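Local coordinates for protein 3-hexulose-6-phosphate isomerase (PDB 1JEO) that catalyses the isomerization between 3-hexulose 6-phosphate and fructose 6-phosphate, a step of the ribulose monophosphate pathway, and belongs to the SIS family, at residues G143-F146 and E147-A150; S51-I54 and G55-F58; V10-N13 and I14-L17. All coordinates share one frame; numbering follows the deposited sequence.

Contact 1: G143-F146 and E147-A150; sequences GTTF and EETA
E147 folds back over the first turn of its helix to meet G143, the N-cap residue. Its CG lies beside the E147 backbone N (chi1 -69°) and the chain bends at chi2, which sets the carboxylate across the G143 carbonyl oxygen, E147 CD 3.1 Å from G143 O; all three oxygens are acceptors, so no bond forms between them. One water accepts from G143 N and donates to E147 OE2 at 2.7 Å, while R50 forms a salt bridge with OE1. E147, probably the proton acceptor of the isomerase, thus has a partner on each oxygen. E148 runs extended beside T144, both pointing the same way, with E148 OE2 3.7 Å from T144 CG2. T149 bonds the carbonyl one turn back twice: OG1 reaches T145 O at 2.8 Å and T149 N reaches it from the opposite face of the carbonyl plane, which satisfies a buried hydroxyl. The F146 ring takes A150 CB over one face, off-centre toward the rim, with F146 CZ 4.2 Å from that methyl. This first part of helix 144-164 packs F146 and E147 on S51 of helix 49-64, and T145, E148 and T149 on helix 5-15.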
loop_
_atom_site.group_PDB
_atom_site.type_symbol
_atom_site.label_atom_id
_atom_site.label_comp_id
_atom_site.label_asym_id
_atom_site.label_seq_id
_atom_site.Cartn_x
_atom_site.Cartn_y
_atom_site.Cartn_z
ATOM N N GLY A 143 -6.253 14.570 1.816
ATOM C CA GLY A 143 -5.942 13.366 1.078
ATOM C C GLY A 143 -7.135 12.457 0.861
ATOM O O GLY A 143 -6.933 11.304 0.488
ATOM N N THR A 144 -8.357 12.969 1.063
ATOM C CA THR A 144 -9.613 12.206 0.909
ATOM C C THR A 144 -9.672 11.307 -0.329
ATOM O O THR A 144 -9.864 10.101 -0.196
ATOM C CB THR A 144 -10.864 13.139 0.916
ATOM O OG1 THR A 144 -10.901 13.879 2.142
ATOM C CG2 THR A 144 -12.168 12.353 0.799
ATOM N N THR A 145 -9.448 11.889 -1.507
ATOM C CA THR A 145 -9.493 11.136 -2.759
ATOM C C THR A 145 -8.341 10.151 -2.930
ATOM O O THR A 145 -8.529 9.095 -3.531
ATOM C CB THR A 145 -9.626 12.051 -3.989
ATOM O OG1 THR A 145 -8.593 13.043 -3.977
ATOM C CG2 THR A 145 -10.988 12.727 -3.993
ATOM N N PHE A 146 -7.174 10.483 -2.367
ATOM C CA PHE A 146 -6.001 9.603 -2.414
ATOM C C PHE A 146 -6.272 8.350 -1.568
ATOM O O PHE A 146 -5.985 7.247 -2.015
ATOM C CB PHE A 146 -4.723 10.336 -1.932
ATOM C CG PHE A 146 -3.559 9.408 -1.610
ATOM C CD1 PHE A 146 -2.890 8.699 -2.633
ATOM C CD2 PHE A 146 -3.190 9.169 -0.266
ATOM C CE1 PHE A 146 -1.874 7.756 -2.322
ATOM C CE2 PHE A 146 -2.177 8.230 0.061
ATOM C CZ PHE A 146 -1.518 7.521 -0.969
ATOM N N GLU A 147 -6.798 8.539 -0.354
ATOM C CA GLU A 147 -7.111 7.430 0.556
ATOM C C GLU A 147 -8.141 6.464 -0.043
ATOM O O GLU A 147 -7.986 5.249 0.074
ATOM C CB GLU A 147 -7.590 7.963 1.907
ATOM C CG GLU A 147 -6.496 8.665 2.717
ATOM C CD GLU A 147 -6.942 9.989 3.318
ATOM O OE1 GLU A 147 -8.156 10.280 3.323
ATOM O OE2 GLU A 147 -6.073 10.754 3.782
ATOM N N GLU A 148 -9.127 7.012 -0.761
ATOM C CA GLU A 148 -10.175 6.223 -1.424
ATOM C C GLU A 148 -9.589 5.393 -2.570
ATOM O O GLU A 148 -9.838 4.187 -2.667
ATOM C CB GLU A 148 -11.255 7.133 -2.009
ATOM C CG GLU A 148 -12.090 7.903 -1.001
ATOM C CD GLU A 148 -12.960 8.977 -1.651
ATOM O OE1 GLU A 148 -12.809 9.239 -2.867
ATOM O OE2 GLU A 148 -13.794 9.572 -0.937
ATOM N N THR A 149 -8.779 6.053 -3.401
ATOM C CA THR A 149 -8.134 5.437 -4.563
ATOM C C THR A 149 -7.065 4.429 -4.145
ATOM O O THR A 149 -6.931 3.384 -4.781
ATOM C CB THR A 149 -7.534 6.517 -5.492
ATOM O OG1 THR A 149 -8.545 7.495 -5.779
ATOM C CG2 THR A 149 -7.053 5.921 -6.811
ATOM N N ALA A 150 -6.347 4.735 -3.058
ATOM C CA ALA A 150 -5.302 3.860 -2.522
ATOM C C ALA A 150 -5.894 2.566 -1.986
ATOM O O ALA A 150 -5.328 1.509 -2.217
ATOM C CB ALA A 150 -4.482 4.571 -1.435
HETATM O O HOH W 1 -6.777 13.275 4.553
#

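Contact 2: S51-I54 and G55-F58; sequences SGYI and GRCF
R56 lays its side chain back along the helix beside Y53, the two pointing the same way, and R56 NH1 comes within 3.4 Å of Y53 CD2. Ring and guanidinium planes stand 39° apart and the approach is oblique, so this is neither a flat stack nor a T-shaped one. The arginine gets there with CG beside its backbone N (chi1 -77°) and a chain extended from CG to NE. On the way R56 CG passes 3.4 Å from G52 O, the carbonyl that also accepts the R56 backbone N-H at 2.9 Å. The charged end has a partner beyond the helix: NE makes a salt bridge with E74, which helps fix the guanidinium next to the tyrosine.

G52 has no side chain beside the R56 guanidinium, and G55 has none next to the carbonyls of S51 and G52. G55 N donates to S51 O at 3.0 Å, and C57 N donates to Y53 O at 3.2 Å with a weak second bond to I54 O. C57 CB rests 3.3 Å from I54 O, its SG turned back toward Y53 O. The S51 side chain leaves the helix away from G55-F58, and S51 OG hydrogen-bonds a bound citrate, probably from the crystallisation liquor, consistent with the inferred role of S51 in substrate binding.

Helix 49-64 is the crossover of the beta-alpha-beta unit between parallel strands 43-46 and 69-71. S51 and F58 also reach strand 85-89 through I89 and I87, and on helix 144-164 S51 meets F146, C57 meets L151, and F58 packs on L154 and I158.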
loop_
_atom_site.group_PDB
_atom_site.type_symbol
_atom_site.label_atom_id
_atom_site.label_comp_id
_atom_site.label_asym_id
_atom_site.label_seq_id
_atom_site.Cartn_x
_atom_site.Cartn_y
_atom_site.Cartn_z
ATOM N N SER A 51 -4.536 7.482 6.137
ATOM C CA SER A 51 -3.644 6.705 5.267
ATOM C C SER A 51 -3.225 5.420 5.984
ATOM O O SER A 51 -3.070 4.381 5.353
ATOM C CB SER A 51 -2.406 7.511 4.878
ATOM O OG SER A 51 -2.715 8.438 3.857
ATOM N N GLY A 52 -3.135 5.500 7.311
ATOM C CA GLY A 52 -2.782 4.355 8.137
ATOM C C GLY A 52 -3.890 3.332 8.284
ATOM O O GLY A 52 -3.615 2.131 8.365
ATOM N N TYR A 53 -5.136 3.806 8.319
ATOM C CA TYR A 53 -6.312 2.934 8.437
ATOM C C TYR A 53 -6.493 2.138 7.150
ATOM O O TYR A 53 -6.831 0.954 7.187
ATOM C CB TYR A 53 -7.571 3.748 8.768
ATOM C CG TYR A 53 -7.496 4.488 10.090
ATOM C CD1 TYR A 53 -7.989 5.804 10.208
ATOM C CD2 TYR A 53 -6.898 3.896 11.225
ATOM C CE1 TYR A 53 -7.878 6.524 11.431
ATOM C CE2 TYR A 53 -6.783 4.600 12.449
ATOM C CZ TYR A 53 -7.272 5.910 12.539
ATOM O OH TYR A 53 -7.138 6.593 13.723
ATOM N N ILE A 54 -6.193 2.789 6.025
ATOM C CA ILE A 54 -6.251 2.175 4.695
ATOM C C ILE A 54 -5.099 1.153 4.638
ATOM O O ILE A 54 -5.262 0.053 4.102
ATOM C CB ILE A 54 -6.154 3.279 3.565
ATOM C CG1 ILE A 54 -7.558 3.734 3.135
ATOM C CG2 ILE A 54 -5.422 2.773 2.309
ATOM C CD1 ILE A 54 -8.401 4.408 4.186
ATOM N N GLY A 55 -3.971 1.515 5.262
ATOM C CA GLY A 55 -2.799 0.652 5.330
ATOM C C GLY A 55 -3.074 -0.627 6.099
ATOM O O GLY A 55 -2.647 -1.707 5.690
ATOM N N ARG A 56 -3.849 -0.497 7.175
ATOM C CA ARG A 56 -4.254 -1.628 8.014
ATOM C C ARG A 56 -5.181 -2.587 7.242
ATOM O O ARG A 56 -5.098 -3.804 7.413
ATOM C CB ARG A 56 -4.945 -1.139 9.294
ATOM C CG ARG A 56 -4.013 -0.590 10.363
ATOM C CD ARG A 56 -4.790 -0.045 11.551
ATOM N NE ARG A 56 -3.959 0.499 12.626
ATOM C CZ ARG A 56 -3.509 1.753 12.678
ATOM N NH1 ARG A 56 -3.789 2.618 11.707
ATOM N NH2 ARG A 56 -2.786 2.151 13.716
ATOM N N CYS A 57 -6.020 -2.035 6.360
ATOM C CA CYS A 57 -6.934 -2.838 5.534
ATOM C C CYS A 57 -6.155 -3.775 4.605
ATOM O O CYS A 57 -6.542 -4.927 4.400
ATOM C CB CYS A 57 -7.842 -1.943 4.693
ATOM S SG CYS A 57 -9.053 -0.994 5.618
ATOM N N PHE A 58 -5.025 -3.274 4.101
ATOM C CA PHE A 58 -4.141 -4.026 3.213
ATOM C C PHE A 58 -3.315 -5.038 4.017
ATOM O O PHE A 58 -3.153 -6.184 3.583
ATOM C CB PHE A 58 -3.231 -3.052 2.447
ATOM C CG PHE A 58 -2.279 -3.709 1.466
ATOM C CD1 PHE A 58 -0.899 -3.461 1.555
ATOM C CD2 PHE A 58 -2.751 -4.538 0.429
ATOM C CE1 PHE A 58 0.010 -4.024 0.619
ATOM C CE2 PHE A 58 -1.856 -5.108 -0.516
ATOM C CZ PHE A 58 -0.472 -4.850 -0.419
#

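Contact 3: V10-N13 and I14-L17; sequences VSNN and ILIL
The backbone of V10-N13 continues without a break into I14-L17, and its helical bonding thins out along the way. I14 N donates to V10 O at 3.2 Å, an ordinary i to i+4 bond with an N-H...O angle of 145°; V10 O also takes a weak bond from N13 N, three residues on. Further along, I16 N makes a weak bond to N13 O at 3.3 Å, again an i to i+3 step, and L17 N bonds I14 O, also three residues back, without that weakness. N13 O lies 4.2 Å from L17 N, so the i to i+4 bond is not made there.

I14 turns its longer branch back over the preceding turn. CG1 sits beside the backbone N (chi1 -49°), which brings I14 CG1 to 3.1 Å from V10 O, the same carbonyl that accepts its N-H. The terminal methyl then curls on, and I14 CD1 reaches V10 CG1 at 4.4 Å, an apolar contact between residues one turn apart.

Helix 5-15, the first of the chain, carries most of this contact and packs alongside helix 144-164 of the SIS fold. V10 rests on E148 and L140, I14 on I152, and N13 on T145 and T149, which makes these residues the inward side of the helix.

L15 also turns back, placing CG 3.4 Å from S11 O, while its side chain crosses that of N12, L15 CD1 3.9 Å from N12 OD1. I16 runs beside N13, pointing the same way, with CB 3.3 Å from N13 O and CG1 passing N12 O. S11 directs OG to L7 O, a hydrogen bond within the helix, and L17 packs on L132.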
loop_
_atom_site.group_PDB
_atom_site.type_symbol
_atom_site.label_atom_id
_atom_site.label_comp_id
_atom_site.label_asym_id
_atom_site.label_seq_id
_atom_site.Cartn_x
_atom_site.Cartn_y
_atom_site.Cartn_z
ATOM N N VAL A 10 -14.817 11.229 -7.954
ATOM C CA VAL A 10 -14.446 9.916 -7.421
ATOM C C VAL A 10 -14.452 8.867 -8.548
ATOM O O VAL A 10 -13.502 8.096 -8.659
ATOM C CB VAL A 10 -15.373 9.467 -6.246
ATOM C CG1 VAL A 10 -14.987 8.068 -5.772
ATOM C CG2 VAL A 10 -15.253 10.438 -5.074
ATOM N N SER A 11 -15.479 8.898 -9.407
ATOM C CA SER A 11 -15.602 7.964 -10.539
ATOM C C SER A 11 -14.439 8.070 -11.531
ATOM O O SER A 11 -13.931 7.051 -11.997
ATOM C CB SER A 11 -16.918 8.177 -11.293
ATOM O OG SER A 11 -18.027 7.791 -10.507
ATOM N N ASN A 12 -14.005 9.300 -11.813
ATOM C CA ASN A 12 -12.893 9.545 -12.731
ATOM C C ASN A 12 -11.535 9.217 -12.108
ATOM O O ASN A 12 -10.589 8.882 -12.826
ATOM C CB ASN A 12 -12.923 10.980 -13.268
ATOM C CG ASN A 12 -14.044 11.204 -14.272
ATOM O OD1 ASN A 12 -14.236 10.416 -15.201
ATOM N ND2 ASN A 12 -14.791 12.285 -14.090
ATOM N N ASN A 13 -11.463 9.278 -10.774
ATOM C CA ASN A 13 -10.239 8.949 -10.026
ATOM C C ASN A 13 -9.966 7.446 -10.063
ATOM O O ASN A 13 -8.811 7.025 -10.122
ATOM C CB ASN A 13 -10.335 9.399 -8.564
ATOM C CG ASN A 13 -10.054 10.879 -8.375
ATOM O OD1 ASN A 13 -10.469 11.468 -7.378
ATOM N ND2 ASN A 13 -9.311 11.477 -9.302
ATOM N N ILE A 14 -11.039 6.648 -10.054
ATOM C CA ILE A 14 -10.940 5.183 -10.095
ATOM C C ILE A 14 -10.472 4.734 -11.481
ATOM O O ILE A 14 -9.741 3.749 -11.596
ATOM C CB ILE A 14 -12.303 4.475 -9.723
ATOM C CG1 ILE A 14 -12.912 5.051 -8.430
ATOM C CG2 ILE A 14 -12.113 2.968 -9.541
ATOM C CD1 ILE A 14 -11.941 5.337 -7.277
ATOM N N LEU A 15 -10.828 5.510 -12.508
ATOM C CA LEU A 15 -10.446 5.213 -13.892
ATOM C C LEU A 15 -8.947 5.388 -14.167
ATOM O O LEU A 15 -8.414 4.792 -15.099
ATOM C CB LEU A 15 -11.279 6.039 -14.883
ATOM C CG LEU A 15 -12.788 5.761 -14.971
ATOM C CD1 LEU A 15 -13.410 6.710 -15.981
ATOM C CD2 LEU A 15 -13.083 4.311 -15.352
ATOM N N ILE A 16 -8.275 6.157 -13.307
ATOM C CA ILE A 16 -6.831 6.417 -13.382
ATOM C C ILE A 16 -6.054 5.108 -13.109
ATOM O O ILE A 16 -4.939 4.922 -13.607
ATOM C CB ILE A 16 -6.437 7.574 -12.381
ATOM C CG1 ILE A 16 -6.955 8.914 -12.924
ATOM C CG2 ILE A 16 -4.926 7.634 -12.094
ATOM C CD1 ILE A 16 -6.798 10.103 -11.978
ATOM N N LEU A 17 -6.696 4.176 -12.401
ATOM C CA LEU A 17 -6.094 2.879 -12.072
ATOM C C LEU A 17 -5.979 1.917 -13.265
ATOM O O LEU A 17 -5.296 0.888 -13.176
ATOM C CB LEU A 17 -6.848 2.216 -10.911
ATOM C CG LEU A 17 -6.838 2.976 -9.578
ATOM C CD1 LEU A 17 -7.738 2.288 -8.575
ATOM C CD2 LEU A 17 -5.424 3.087 -9.031
#

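Along the chain contact 3 comes first, then contact 2, then contact 1, each on a helix of its own: 5-15, 49-64 and 144-164. Contact 1 lies between the others, its centre about 11 Å from each, whereas contacts 2 and 3 have centres about 19 Å apart and do not touch. One side of helix 144-164 meets helix 49-64, where E147 and S51 bring the probable proton acceptor beside an inferred substrate-binding residue. Another part of its surface packs on helix 5-15. Contacts 1 and 2 both fall within the SIS range and probably line one substrate pocket, the E147 and S51 side chains lying about 4 Å apart, with contact 3 packed farther away.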